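Local coordinates for protein SeviL (Septifer virgatus, PDB 6LF2) that binds the saccharide of asialo-GM1 and probably that of GM1b, as an R-type lectin of beta-trefoil fold from a mussel, at residues P53-I58 against L99-K104; L65-E70 against L114-H119; E87-D92 against S123-L128; R97-N100 against A105-D108. One frame throughout, in Å; residues are numbered along the deposited sequence.

Contact 1 of 4, residues P53-I58 against L99-K104; sequences PGYYTI and LNKVHK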
loop_
_atom_site.group_PDB
_atom_site.type_symbol
_atom_site.label_atom_id
_atom_site.label_comp_id
_atom_site.label_asym_id
_atom_site.label_seq_id
_atom_site.Cartn_x
_atom_site.Cartn_y
_atom_site.Cartn_z
ATOM N N PRO B 53 -9.576 -25.348 -1.208
ATOM C CA PRO B 53 -9.922 -24.482 -2.344
ATOM C C PRO B 53 -10.610 -23.192 -1.916
ATOM O O PRO B 53 -11.501 -23.187 -1.061
ATOM C CB PRO B 53 -10.851 -25.366 -3.181
ATOM C CG PRO B 53 -10.424 -26.766 -2.859
ATOM C CD PRO B 53 -10.015 -26.740 -1.411
ATOM N N GLY B 54 -10.173 -22.083 -2.509
ATOM C CA GLY B 54 -10.749 -20.786 -2.238
ATOM C C GLY B 54 -10.290 -20.106 -0.966
ATOM O O GLY B 54 -10.767 -19.001 -0.671
ATOM N N TYR B 55 -9.387 -20.712 -0.198
ATOM C CA TYR B 55 -8.951 -20.140 1.066
ATOM C C TYR B 55 -7.445 -19.929 1.074
ATOM O O TYR B 55 -6.683 -20.678 0.447
ATOM C CB TYR B 55 -9.350 -21.021 2.264
ATOM C CG TYR B 55 -10.839 -21.034 2.482
ATOM C CD1 TYR B 55 -11.458 -20.027 3.209
ATOM C CD2 TYR B 55 -11.629 -22.027 1.927
ATOM C CE1 TYR B 55 -12.828 -20.010 3.386
ATOM C CE2 TYR B 55 -13.003 -22.023 2.104
ATOM C CZ TYR B 55 -13.592 -21.011 2.840
ATOM O OH TYR B 55 -14.957 -20.993 3.027
ATOM N N TYR B 56 -7.035 -18.908 1.820
ATOM C CA TYR B 56 -5.660 -18.437 1.862
ATOM C C TYR B 56 -5.206 -18.336 3.313
ATOM O O TYR B 56 -6.022 -18.197 4.226
ATOM C CB TYR B 56 -5.534 -17.060 1.123
ATOM C CG TYR B 56 -5.775 -17.202 -0.361
ATOM C CD1 TYR B 56 -4.732 -17.527 -1.219
ATOM C CD2 TYR B 56 -7.051 -17.076 -0.900
ATOM C CE1 TYR B 56 -4.941 -17.700 -2.575
ATOM C CE2 TYR B 56 -7.272 -17.245 -2.269
ATOM C CZ TYR B 56 -6.210 -17.561 -3.100
ATOM O OH TYR B 56 -6.395 -17.738 -4.462
ATOM N N THR B 57 -3.895 -18.443 3.533
ATOM C CA THR B 57 -3.333 -18.123 4.837
ATOM C C THR B 57 -2.416 -16.905 4.717
ATOM O O THR B 57 -1.953 -16.542 3.625
ATOM C CB THR B 57 -2.579 -19.317 5.446
ATOM O OG1 THR B 57 -1.593 -19.799 4.527
ATOM C CG2 THR B 57 -3.548 -20.456 5.770
ATOM N N ILE B 58 -2.184 -16.268 5.863
ATOM C CA ILE B 58 -1.465 -14.997 5.979
ATOM C C ILE B 58 -0.380 -15.181 7.040
ATOM O O ILE B 58 -0.687 -15.296 8.234
ATOM C CB ILE B 58 -2.417 -13.849 6.352
ATOM C CG1 ILE B 58 -3.482 -13.687 5.264
ATOM C CG2 ILE B 58 -1.642 -12.545 6.556
ATOM C CD1 ILE B 58 -4.622 -12.739 5.636
ATOM N N LEU B 99 -12.330 -12.752 5.258
ATOM C CA LEU B 99 -13.382 -13.444 5.995
ATOM C C LEU B 99 -12.834 -14.744 6.581
ATOM O O LEU B 99 -12.409 -15.633 5.837
ATOM C CB LEU B 99 -14.572 -13.719 5.077
ATOM C CG LEU B 99 -15.742 -14.506 5.667
ATOM C CD1 LEU B 99 -16.358 -13.724 6.821
ATOM C CD2 LEU B 99 -16.770 -14.783 4.576
ATOM N N ASN B 100 -12.843 -14.842 7.904
ATOM C CA ASN B 100 -12.377 -16.053 8.569
ATOM C C ASN B 100 -13.325 -17.221 8.289
ATOM O O ASN B 100 -14.538 -17.108 8.497
ATOM C CB ASN B 100 -12.268 -15.796 10.065
ATOM C CG ASN B 100 -11.648 -16.959 10.804
ATOM O OD1 ASN B 100 -12.347 -17.704 11.487
ATOM N ND2 ASN B 100 -10.333 -17.124 10.671
ATOM N N LYS B 101 -12.769 -18.354 7.832
ATOM C CA LYS B 101 -13.609 -19.467 7.393
ATOM C C LYS B 101 -14.417 -20.053 8.543
ATOM O O LYS B 101 -15.630 -20.258 8.418
ATOM C CB LYS B 101 -12.762 -20.568 6.749
ATOM C CG LYS B 101 -13.581 -21.818 6.346
ATOM C CD LYS B 101 -12.705 -22.879 5.700
ATOM C CE LYS B 101 -13.524 -23.973 5.026
ATOM N NZ LYS B 101 -14.419 -24.696 5.981
ATOM N N VAL B 102 -13.754 -20.351 9.663
ATOM C CA VAL B 102 -14.415 -21.070 10.749
ATOM C C VAL B 102 -15.491 -20.204 11.385
ATOM O O VAL B 102 -16.611 -20.662 11.643
ATOM C CB VAL B 102 -13.373 -21.539 11.783
ATOM C CG1 VAL B 102 -14.051 -21.986 13.080
ATOM C CG2 VAL B 102 -12.535 -22.677 11.202
ATOM N N HIS B 103 -15.189 -18.931 11.610
ATOM C CA HIS B 103 -16.055 -18.078 12.403
ATOM C C HIS B 103 -16.854 -17.080 11.586
ATOM O O HIS B 103 -17.689 -16.376 12.161
ATOM C CB HIS B 103 -15.230 -17.332 13.456
ATOM C CG HIS B 103 -14.591 -18.246 14.452
ATOM N ND1 HIS B 103 -15.306 -18.857 15.459
ATOM C CD2 HIS B 103 -13.313 -18.679 14.580
ATOM C CE1 HIS B 103 -14.493 -19.620 16.169
ATOM N NE2 HIS B 103 -13.279 -19.528 15.660
ATOM N N LYS B 104 -16.627 -17.006 10.278
ATOM C CA LYS B 104 -17.341 -16.068 9.408
ATOM C C LYS B 104 -17.303 -14.648 9.984
ATOM O O LYS B 104 -18.307 -13.933 10.039
ATOM C CB LYS B 104 -18.775 -16.546 9.161
ATOM C CG LYS B 104 -18.860 -17.916 8.462
ATOM C CD LYS B 104 -18.175 -17.888 7.094
ATOM C CE LYS B 104 -18.420 -19.175 6.298
ATOM N NZ LYS B 104 -17.765 -20.378 6.892
#

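Contact 2 of 4, residues L65-E70 against L114-H119; sequences LQYNGE and LVANKH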
loop_
_atom_site.group_PDB
_atom_site.type_symbol
_atom_site.label_atom_id
_atom_site.label_comp_id
_atom_site.label_asym_id
_atom_site.label_seq_id
_atom_site.Cartn_x
_atom_site.Cartn_y
_atom_site.Cartn_z
ATOM N N LEU B 65 -1.741 -15.963 10.659
ATOM C CA LEU B 65 -2.810 -15.139 11.211
ATOM C C LEU B 65 -4.067 -15.968 11.469
ATOM O O LEU B 65 -4.572 -16.658 10.579
ATOM C CB LEU B 65 -3.136 -13.992 10.261
ATOM C CG LEU B 65 -4.035 -12.899 10.851
ATOM C CD1 LEU B 65 -3.322 -12.142 11.924
ATOM C CD2 LEU B 65 -4.520 -11.938 9.756
ATOM N N GLN B 66 -4.591 -15.865 12.680
ATOM C CA GLN B 66 -5.645 -16.742 13.159
ATOM C C GLN B 66 -6.716 -15.926 13.861
ATOM O O GLN B 66 -6.420 -14.929 14.518
ATOM C CB GLN B 66 -5.076 -17.783 14.135
ATOM C CG GLN B 66 -6.088 -18.769 14.701
ATOM C CD GLN B 66 -5.469 -19.671 15.752
ATOM O OE1 GLN B 66 -4.624 -19.232 16.543
ATOM N NE2 GLN B 66 -5.869 -20.942 15.760
ATOM N N TYR B 67 -7.968 -16.363 13.737
ATOM C CA TYR B 67 -9.032 -15.877 14.607
ATOM C C TYR B 67 -9.624 -17.067 15.342
ATOM O O TYR B 67 -10.033 -18.040 14.705
ATOM C CB TYR B 67 -10.117 -15.149 13.817
ATOM C CG TYR B 67 -11.163 -14.532 14.710
ATOM C CD1 TYR B 67 -10.797 -13.668 15.723
ATOM C CD2 TYR B 67 -12.512 -14.811 14.537
ATOM C CE1 TYR B 67 -11.734 -13.093 16.545
ATOM C CE2 TYR B 67 -13.461 -14.239 15.353
ATOM C CZ TYR B 67 -13.066 -13.383 16.353
ATOM O OH TYR B 67 -14.006 -12.806 17.168
ATOM N N ASN B 68 -9.660 -16.998 16.673
ATOM C CA ASN B 68 -10.069 -18.143 17.483
ATOM C C ASN B 68 -11.471 -17.991 18.057
ATOM O O ASN B 68 -11.838 -18.740 18.971
ATOM C CB ASN B 68 -9.064 -18.387 18.613
ATOM C CG ASN B 68 -9.007 -17.249 19.610
ATOM O OD1 ASN B 68 -9.870 -16.374 19.633
ATOM N ND2 ASN B 68 -7.974 -17.259 20.451
ATOM N N GLY B 69 -12.254 -17.036 17.555
ATOM C CA GLY B 69 -13.545 -16.708 18.109
ATOM C C GLY B 69 -13.523 -15.618 19.159
ATOM O O GLY B 69 -14.573 -15.030 19.442
ATOM N N GLU B 70 -12.366 -15.329 19.739
ATOM C CA GLU B 70 -12.225 -14.299 20.767
ATOM C C GLU B 70 -11.237 -13.212 20.382
ATOM O O GLU B 70 -11.521 -12.026 20.584
ATOM C CB GLU B 70 -11.783 -14.921 22.102
ATOM C CG GLU B 70 -12.665 -16.059 22.612
ATOM C CD GLU B 70 -13.872 -15.576 23.402
ATOM O OE1 GLU B 70 -14.012 -14.348 23.599
ATOM O OE2 GLU B 70 -14.679 -16.431 23.833
ATOM N N LEU B 114 -5.769 -5.537 15.884
ATOM C CA LEU B 114 -6.553 -6.291 14.918
ATOM C C LEU B 114 -7.654 -7.058 15.641
ATOM O O LEU B 114 -7.424 -7.652 16.702
ATOM C CB LEU B 114 -5.679 -7.268 14.133
ATOM C CG LEU B 114 -4.578 -6.677 13.251
ATOM C CD1 LEU B 114 -3.871 -7.793 12.490
ATOM C CD2 LEU B 114 -5.169 -5.661 12.293
ATOM N N VAL B 115 -8.862 -7.012 15.080
ATOM C CA VAL B 115 -10.029 -7.693 15.620
ATOM C C VAL B 115 -10.791 -8.323 14.457
ATOM O O VAL B 115 -10.385 -8.225 13.295
ATOM C CB VAL B 115 -10.942 -6.742 16.425
ATOM C CG1 VAL B 115 -10.187 -6.089 17.560
ATOM C CG2 VAL B 115 -11.552 -5.686 15.512
ATOM N N ALA B 116 -11.903 -8.988 14.772
ATOM C CA ALA B 116 -12.742 -9.582 13.743
ATOM C C ALA B 116 -14.199 -9.306 14.076
ATOM O O ALA B 116 -14.586 -9.336 15.246
ATOM C CB ALA B 116 -12.497 -11.094 13.606
ATOM N N ASN B 117 -15.002 -9.027 13.046
ATOM C CA ASN B 117 -16.396 -8.646 13.239
ATOM C C ASN B 117 -17.279 -9.380 12.239
ATOM O O ASN B 117 -16.932 -9.509 11.061
ATOM C CB ASN B 117 -16.573 -7.130 13.091
ATOM C CG ASN B 117 -17.996 -6.675 13.363
ATOM O OD1 ASN B 117 -18.862 -7.467 13.742
ATOM N ND2 ASN B 117 -18.242 -5.382 13.178
ATOM N N LYS B 118 -18.431 -9.863 12.718
ATOM C CA LYS B 118 -19.361 -10.562 11.840
ATOM C C LYS B 118 -20.161 -9.605 10.961
ATOM O O LYS B 118 -20.482 -9.949 9.818
ATOM C CB LYS B 118 -20.317 -11.429 12.664
ATOM C CG LYS B 118 -19.624 -12.520 13.474
ATOM C CD LYS B 118 -20.645 -13.340 14.260
ATOM C CE LYS B 118 -20.655 -14.788 13.810
ATOM N NZ LYS B 118 -19.411 -15.496 14.217
ATOM N N HIS B 119 -20.488 -8.423 11.469
ATOM C CA HIS B 119 -21.167 -7.411 10.673
ATOM C C HIS B 119 -20.178 -6.764 9.715
ATOM O O HIS B 119 -19.012 -6.572 10.058
ATOM C CB HIS B 119 -21.775 -6.334 11.572
ATOM C CG HIS B 119 -22.804 -6.847 12.531
ATOM N ND1 HIS B 119 -22.476 -7.529 13.683
ATOM C CD2 HIS B 119 -24.155 -6.765 12.516
ATOM C CE1 HIS B 119 -23.581 -7.851 14.333
ATOM N NE2 HIS B 119 -24.614 -7.399 13.646
#

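Contact 3 of 4, residues E87-D92 against S123-L128; sequences EEVPED and SEKWIL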
loop_
_atom_site.group_PDB
_atom_site.type_symbol
_atom_site.label_atom_id
_atom_site.label_comp_id
_atom_site.label_asym_id
_atom_site.label_seq_id
_atom_site.Cartn_x
_atom_site.Cartn_y
_atom_site.Cartn_z
ATOM N N GLU B 87 -13.050 -11.524 -0.011
ATOM C CA GLU B 87 -14.384 -11.117 -0.443
ATOM C C GLU B 87 -14.266 -9.740 -1.082
ATOM O O GLU B 87 -14.019 -8.750 -0.388
ATOM C CB GLU B 87 -15.352 -11.095 0.732
ATOM C CG GLU B 87 -16.780 -10.709 0.355
ATOM C CD GLU B 87 -17.705 -10.630 1.564
ATOM O OE1 GLU B 87 -18.039 -11.693 2.145
ATOM O OE2 GLU B 87 -18.085 -9.497 1.944
ATOM N N GLU B 88 -14.427 -9.677 -2.398
ATOM C CA GLU B 88 -14.215 -8.412 -3.078
ATOM C C GLU B 88 -15.268 -7.406 -2.630
ATOM O O GLU B 88 -16.415 -7.760 -2.338
ATOM C CB GLU B 88 -14.229 -8.595 -4.595
ATOM C CG GLU B 88 -15.581 -8.839 -5.209
ATOM C CD GLU B 88 -15.482 -9.028 -6.709
ATOM O OE1 GLU B 88 -14.344 -9.192 -7.204
ATOM O OE2 GLU B 88 -16.535 -9.005 -7.388
ATOM N N VAL B 89 -14.842 -6.153 -2.505
ATOM C CA VAL B 89 -15.725 -5.051 -2.141
ATOM C C VAL B 89 -16.264 -4.459 -3.441
ATOM O O VAL B 89 -15.498 -3.810 -4.169
ATOM C CB VAL B 89 -14.975 -3.994 -1.319
ATOM C CG1 VAL B 89 -15.847 -2.797 -1.036
ATOM C CG2 VAL B 89 -14.450 -4.603 -0.024
ATOM N N PRO B 90 -17.544 -4.652 -3.767
ATOM C CA PRO B 90 -18.032 -4.217 -5.088
ATOM C C PRO B 90 -17.820 -2.738 -5.355
ATOM O O PRO B 90 -17.443 -2.349 -6.469
ATOM C CB PRO B 90 -19.531 -4.557 -5.038
ATOM C CG PRO B 90 -19.697 -5.509 -3.925
ATOM C CD PRO B 90 -18.593 -5.271 -2.942
ATOM N N GLU B 91 -18.048 -1.901 -4.349
ATOM C CA GLU B 91 -17.999 -0.457 -4.525
ATOM C C GLU B 91 -16.586 0.113 -4.506
ATOM O O GLU B 91 -16.414 1.287 -4.856
ATOM C CB GLU B 91 -18.855 0.223 -3.444
ATOM C CG GLU B 91 -18.328 0.116 -2.007
ATOM C CD GLU B 91 -18.806 -1.111 -1.246
ATOM O OE1 GLU B 91 -19.218 -2.112 -1.880
ATOM O OE2 GLU B 91 -18.761 -1.082 0.010
ATOM N N ASP B 92 -15.576 -0.676 -4.133
ATOM C CA ASP B 92 -14.191 -0.195 -4.019
ATOM C C ASP B 92 -13.273 -1.182 -4.729
ATOM O O ASP B 92 -12.700 -2.073 -4.092
ATOM C CB ASP B 92 -13.776 -0.025 -2.556
ATOM C CG ASP B 92 -14.594 1.020 -1.833
ATOM O OD1 ASP B 92 -14.860 2.100 -2.413
ATOM O OD2 ASP B 92 -14.976 0.749 -0.679
ATOM N N SER B 123 -14.307 -0.280 8.106
ATOM C CA SER B 123 -12.913 -0.522 8.461
ATOM C C SER B 123 -12.466 -1.971 8.217
ATOM O O SER B 123 -11.388 -2.362 8.680
ATOM C CB SER B 123 -12.688 -0.147 9.921
ATOM O OG SER B 123 -13.755 -0.644 10.699
ATOM N N GLU B 124 -13.254 -2.761 7.494
ATOM C CA GLU B 124 -12.886 -4.115 7.109
ATOM C C GLU B 124 -12.322 -4.204 5.703
ATOM O O GLU B 124 -12.123 -5.319 5.198
ATOM C CB GLU B 124 -14.105 -5.041 7.209
ATOM C CG GLU B 124 -14.630 -5.172 8.621
ATOM C CD GLU B 124 -16.032 -5.725 8.675
ATOM O OE1 GLU B 124 -16.695 -5.795 7.617
ATOM O OE2 GLU B 124 -16.464 -6.100 9.790
ATOM N N LYS B 125 -12.103 -3.065 5.029
ATOM C CA LYS B 125 -11.682 -3.065 3.631
ATOM C C LYS B 125 -10.166 -2.944 3.566
ATOM O O LYS B 125 -9.598 -1.982 4.094
ATOM C CB LYS B 125 -12.355 -1.925 2.869
ATOM C CG LYS B 125 -13.873 -2.013 2.866
ATOM C CD LYS B 125 -14.509 -0.805 2.209
ATOM C CE LYS B 125 -16.018 -0.950 2.188
ATOM N NZ LYS B 125 -16.675 0.193 1.468
ATOM N N TRP B 126 -9.519 -3.935 2.953
ATOM C CA TRP B 126 -8.066 -4.009 2.872
ATOM C C TRP B 126 -7.599 -4.080 1.427
ATOM O O TRP B 126 -8.255 -4.673 0.563
ATOM C CB TRP B 126 -7.512 -5.240 3.602
ATOM C CG TRP B 126 -7.953 -5.368 5.023
ATOM C CD1 TRP B 126 -9.083 -6.000 5.472
ATOM C CD2 TRP B 126 -7.272 -4.887 6.189
ATOM N NE1 TRP B 126 -9.154 -5.921 6.835
ATOM C CE2 TRP B 126 -8.056 -5.249 7.306
ATOM C CE3 TRP B 126 -6.074 -4.184 6.400
ATOM C CZ2 TRP B 126 -7.688 -4.927 8.612
ATOM C CZ3 TRP B 126 -5.711 -3.862 7.692
ATOM C CH2 TRP B 126 -6.513 -4.243 8.788
ATOM N N ILE B 127 -6.430 -3.500 1.182
ATOM C CA ILE B 127 -5.723 -3.677 -0.072
ATOM C C ILE B 127 -4.417 -4.395 0.253
ATOM O O ILE B 127 -3.676 -3.984 1.154
ATOM C CB ILE B 127 -5.509 -2.329 -0.788
ATOM C CG1 ILE B 127 -4.803 -2.533 -2.135
ATOM C CG2 ILE B 127 -4.782 -1.339 0.116
ATOM C CD1 ILE B 127 -4.986 -1.355 -3.092
ATOM N N LEU B 128 -4.186 -5.514 -0.424
ATOM C CA LEU B 128 -3.020 -6.357 -0.202
ATOM C C LEU B 128 -2.125 -6.165 -1.415
ATOM O O LEU B 128 -2.427 -6.675 -2.495
ATOM C CB LEU B 128 -3.418 -7.823 -0.038
ATOM C CG LEU B 128 -4.329 -8.177 1.139
ATOM C CD1 LEU B 128 -5.790 -8.001 0.765
ATOM C CD2 LEU B 128 -4.057 -9.616 1.552
#

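Contact 4 of 4, residues R97-N100 against A105-D108; sequences RLLN and AYLD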
loop_
_atom_site.group_PDB
_atom_site.type_symbol
_atom_site.label_atom_id
_atom_site.label_comp_id
_atom_site.label_asym_id
_atom_site.label_seq_id
_atom_site.Cartn_x
_atom_site.Cartn_y
_atom_site.Cartn_z
ATOM N N ARG B 97 -12.554 -7.632 1.673
ATOM C CA ARG B 97 -12.701 -8.054 3.057
ATOM C C ARG B 97 -12.033 -9.416 3.214
ATOM O O ARG B 97 -11.945 -10.196 2.261
ATOM C CB ARG B 97 -14.175 -8.121 3.469
ATOM C CG ARG B 97 -14.817 -6.760 3.635
ATOM C CD ARG B 97 -16.213 -6.859 4.247
ATOM N NE ARG B 97 -16.747 -5.546 4.597
ATOM C CZ ARG B 97 -17.342 -4.730 3.730
ATOM N NH1 ARG B 97 -17.470 -5.085 2.459
ATOM N NH2 ARG B 97 -17.801 -3.555 4.133
ATOM N N LEU B 98 -11.500 -9.662 4.397
ATOM C CA LEU B 98 -10.834 -10.922 4.715
ATOM C C LEU B 98 -11.721 -11.656 5.709
ATOM O O LEU B 98 -11.850 -11.226 6.859
ATOM C CB LEU B 98 -9.439 -10.671 5.290
ATOM C CG LEU B 98 -8.483 -10.004 4.299
ATOM C CD1 LEU B 98 -7.207 -9.540 4.983
ATOM C CD2 LEU B 98 -8.160 -10.998 3.237
ATOM N N LEU B 99 -12.330 -12.752 5.258
ATOM C CA LEU B 99 -13.382 -13.444 5.995
ATOM C C LEU B 99 -12.834 -14.744 6.581
ATOM O O LEU B 99 -12.409 -15.633 5.837
ATOM C CB LEU B 99 -14.572 -13.719 5.077
ATOM C CG LEU B 99 -15.742 -14.506 5.667
ATOM C CD1 LEU B 99 -16.358 -13.724 6.821
ATOM C CD2 LEU B 99 -16.770 -14.783 4.576
ATOM N N ASN B 100 -12.843 -14.842 7.904
ATOM C CA ASN B 100 -12.377 -16.053 8.569
ATOM C C ASN B 100 -13.325 -17.221 8.289
ATOM O O ASN B 100 -14.538 -17.108 8.497
ATOM C CB ASN B 100 -12.268 -15.796 10.065
ATOM C CG ASN B 100 -11.648 -16.959 10.804
ATOM O OD1 ASN B 100 -12.347 -17.704 11.487
ATOM N ND2 ASN B 100 -10.333 -17.124 10.671
ATOM N N ALA B 105 -16.112 -14.239 10.418
ATOM C CA ALA B 105 -15.870 -12.903 10.942
ATOM C C ALA B 105 -14.809 -12.214 10.089
ATOM O O ALA B 105 -13.830 -12.845 9.675
ATOM C CB ALA B 105 -15.425 -12.952 12.411
ATOM N N TYR B 106 -15.017 -10.921 9.824
ATOM C CA TYR B 106 -14.144 -10.144 8.945
ATOM C C TYR B 106 -13.019 -9.480 9.734
ATOM O O TYR B 106 -13.262 -8.862 10.774
ATOM C CB TYR B 106 -14.944 -9.058 8.218
ATOM C CG TYR B 106 -16.016 -9.555 7.280
ATOM C CD1 TYR B 106 -15.690 -10.067 6.030
ATOM C CD2 TYR B 106 -17.359 -9.484 7.637
ATOM C CE1 TYR B 106 -16.669 -10.517 5.166
ATOM C CE2 TYR B 106 -18.343 -9.926 6.778
ATOM C CZ TYR B 106 -17.994 -10.434 5.543
ATOM O OH TYR B 106 -18.969 -10.881 4.680
ATOM N N LEU B 107 -11.793 -9.566 9.209
ATOM C CA LEU B 107 -10.667 -8.859 9.812
ATOM C C LEU B 107 -10.924 -7.357 9.837
ATOM O O LEU B 107 -11.278 -6.760 8.821
ATOM C CB LEU B 107 -9.383 -9.156 9.035
ATOM C CG LEU B 107 -8.104 -8.638 9.700
ATOM C CD1 LEU B 107 -7.872 -9.344 11.046
ATOM C CD2 LEU B 107 -6.920 -8.832 8.781
ATOM N N ASP B 108 -10.725 -6.751 11.003
ATOM C CA ASP B 108 -11.079 -5.363 11.264
ATOM C C ASP B 108 -10.016 -4.809 12.204
ATOM O O ASP B 108 -9.045 -5.498 12.541
ATOM C CB ASP B 108 -12.498 -5.288 11.853
ATOM C CG ASP B 108 -13.160 -3.929 11.684
ATOM O OD1 ASP B 108 -12.469 -2.895 11.542
ATOM O OD2 ASP B 108 -14.409 -3.900 11.719
HETATM O O HOH W 1 -12.166 -7.743 6.374
#

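Contact 1 of 4, residues P53-I58 against L99-K104
One face of the Y55 ring is laid against the aliphatic chain of K101, whose CD stands 3.5 Å above the ring plane and over its centre. This is a CH-pi contact, with K101 CD 3.6 Å from the Y55 ring centroid and 14° off the normal. The lysine runs across the ring at about a right angle to the tyrosine side chain: CB meets the CE1 corner, with K101 CB 3.4 Å from Y55 CE1, and CE reaches the far side, 3.6 Å from Y55 CE2. K101 can lie flat because its chain stays extended from CB to CE and turns only at the last torsion (chi4 -60°), beyond the ring. The platform is itself part of a turn. N100 OD1 accepts from H103 N, 3.1 Å away, in an Asx motif, while K104 NZ donates to K101 O at 2.6 Å, in the carbonyl plane. S85 of strand 84-88 touches Y55, and L83 touches K101. The contact is a CH-pi contact of lysine on tyrosine that joins two non-adjacent parts of the beta-trefoil at its surface.

Contact 2 of 4, residues L65-E70 against L114-H119
Residues 65-67 and 114-116 run 43° apart and come nearest at Y67 and A116, whose CA atoms are 7.4 Å from each other, too far for backbone pairing, so side chains make the contact. The methyl of A116 sits almost exactly over the middle of the Y67 ring: A116 CB is 3.5 Å from the ring centroid and 5° off the normal, nearly equidistant from all six ring carbons. With CG anti to the backbone N (chi1 -175°), the tyrosine presents this face to strand 113-117. Its opposite face is met from its own segment, by G69 N, 3.6 Å above the plane, which leaves the ring between a methyl and a peptide nitrogen. H103 meets the same ring with its plane steeply inclined, and A105 touches both Y67 and A116. Deeper in the protein, L65 CD1 and L114 CD1 meet at 4.4 Å, a looser apolar touch; both leucines also pack on L32 of strand 31-35. The loops beyond the strands are shaped by Asx turns: N68 OD1 accepts from E70 N at 2.7 Å, and N117 OD1 from H119 N at 3.0 Å, the latter donor lying well above the carbonyl plane. The chemistry across the contact is thus apolar and CH-pi throughout, so the two strands are held by shape and dispersion, while polar groups serve the turns on each side.

Contact 3 of 4, residues E87-D92 against S123-L128
K125 NZ is gripped by two carboxylates of the 89-92 turn, donating to E91 OE2 and to D92 OD2 at 2.8 Å each. The two acceptors are used differently: D92 OD2 is met nearly along its C-O axis, whereas E91 OE2 is approached on its anti side, 30° out of the carboxylate plane. A third carboxylate, that of E122, forms a salt bridge with the same ammonium group, so the network extends past the two segments. K125 gets there as a straight chain, every torsion beyond CG close to 180°, crossing the side chains of V89, E91 and D92 at about a right angle. E91 instead folds back, its chain bent at the second torsion (chi2 -89°), which brings OE2 round to the lysine. D92 is set in place by the type I turn that runs from V89, closed by D92 N to V89 O at 3.1 Å. Behind the charged end, the methylenes of K125 pass over V89: V89 CG1 is 3.7 Å from K125 CE, and V89 CG2 is 3.9 Å from K125 CG. R97 of strand 96-100 touches both V89 and K125. One cation is shared among three acidic groups here, which would probably favour the charged form of the lysine and offset the repulsion among the carboxylates, tying the turn after strand 84-88 to the chain that leads into strand 126-130.

Contact 4 of 4, residues R97-N100 against A105-D108
L98 and L107 are joined through the backbone, L107 N donating to L98 O at 2.9 Å with an N-H...O angle of 165°. A second straight bond runs from N100 N to A105 O, 2.8 Å long, and together they flank the single bridge of L99 with Y106. The peptide groups of that bridged pair bond outside the segments, L99 with S85 and Y106 with N117. L98 O takes in addition a CA-H contact from Y106 CA at 3.3 Å. Where the strands diverge, a water replaces direct pairing: it accepts from L98 N and donates to L107 O, which W126 NE1 also reaches. The Y106 ring is clamped on its two faces, L99 CD1 lying 3.6 Å above one and R97 CD 3.7 Å above the other, both offset toward the rim. On the opposite side of the strands, L98 and L107 lie side by side and touch through L98 CD1 and L107 CD2. Outside the segments, R97 NE forms a salt bridge with E124, R97 NH2 bonds to T121 O, Y106 OH to E87 and Q120, and N100 ND2 to T81 O. These bonds fix the tyrosine hydroxyl and the guanidinium on a largely apolar joint.

In the fold
Contact 4 lies closest to the middle of the chain, 8 Å from its centre, with the centres of contact 2 about 7 Å, contact 1 about 8 Å and contact 3 about 10 Å away. It shares L99 and N100 with contact 1, both using strand 96-100, and is nested along the chain inside the loops closed by contacts 2 and 3. Contacts 1, 2 and 3 cross one another in sequence. The two-stranded pairs 84-88 with 96-100 and 106-110 with 113-117 are thereby joined to the six-stranded sheet, which holds strands 56-60, 63-67 and 126-130, knitting the trefoil together; in contact 2, the side chain of L114 is about 10 Å from a bound galactose.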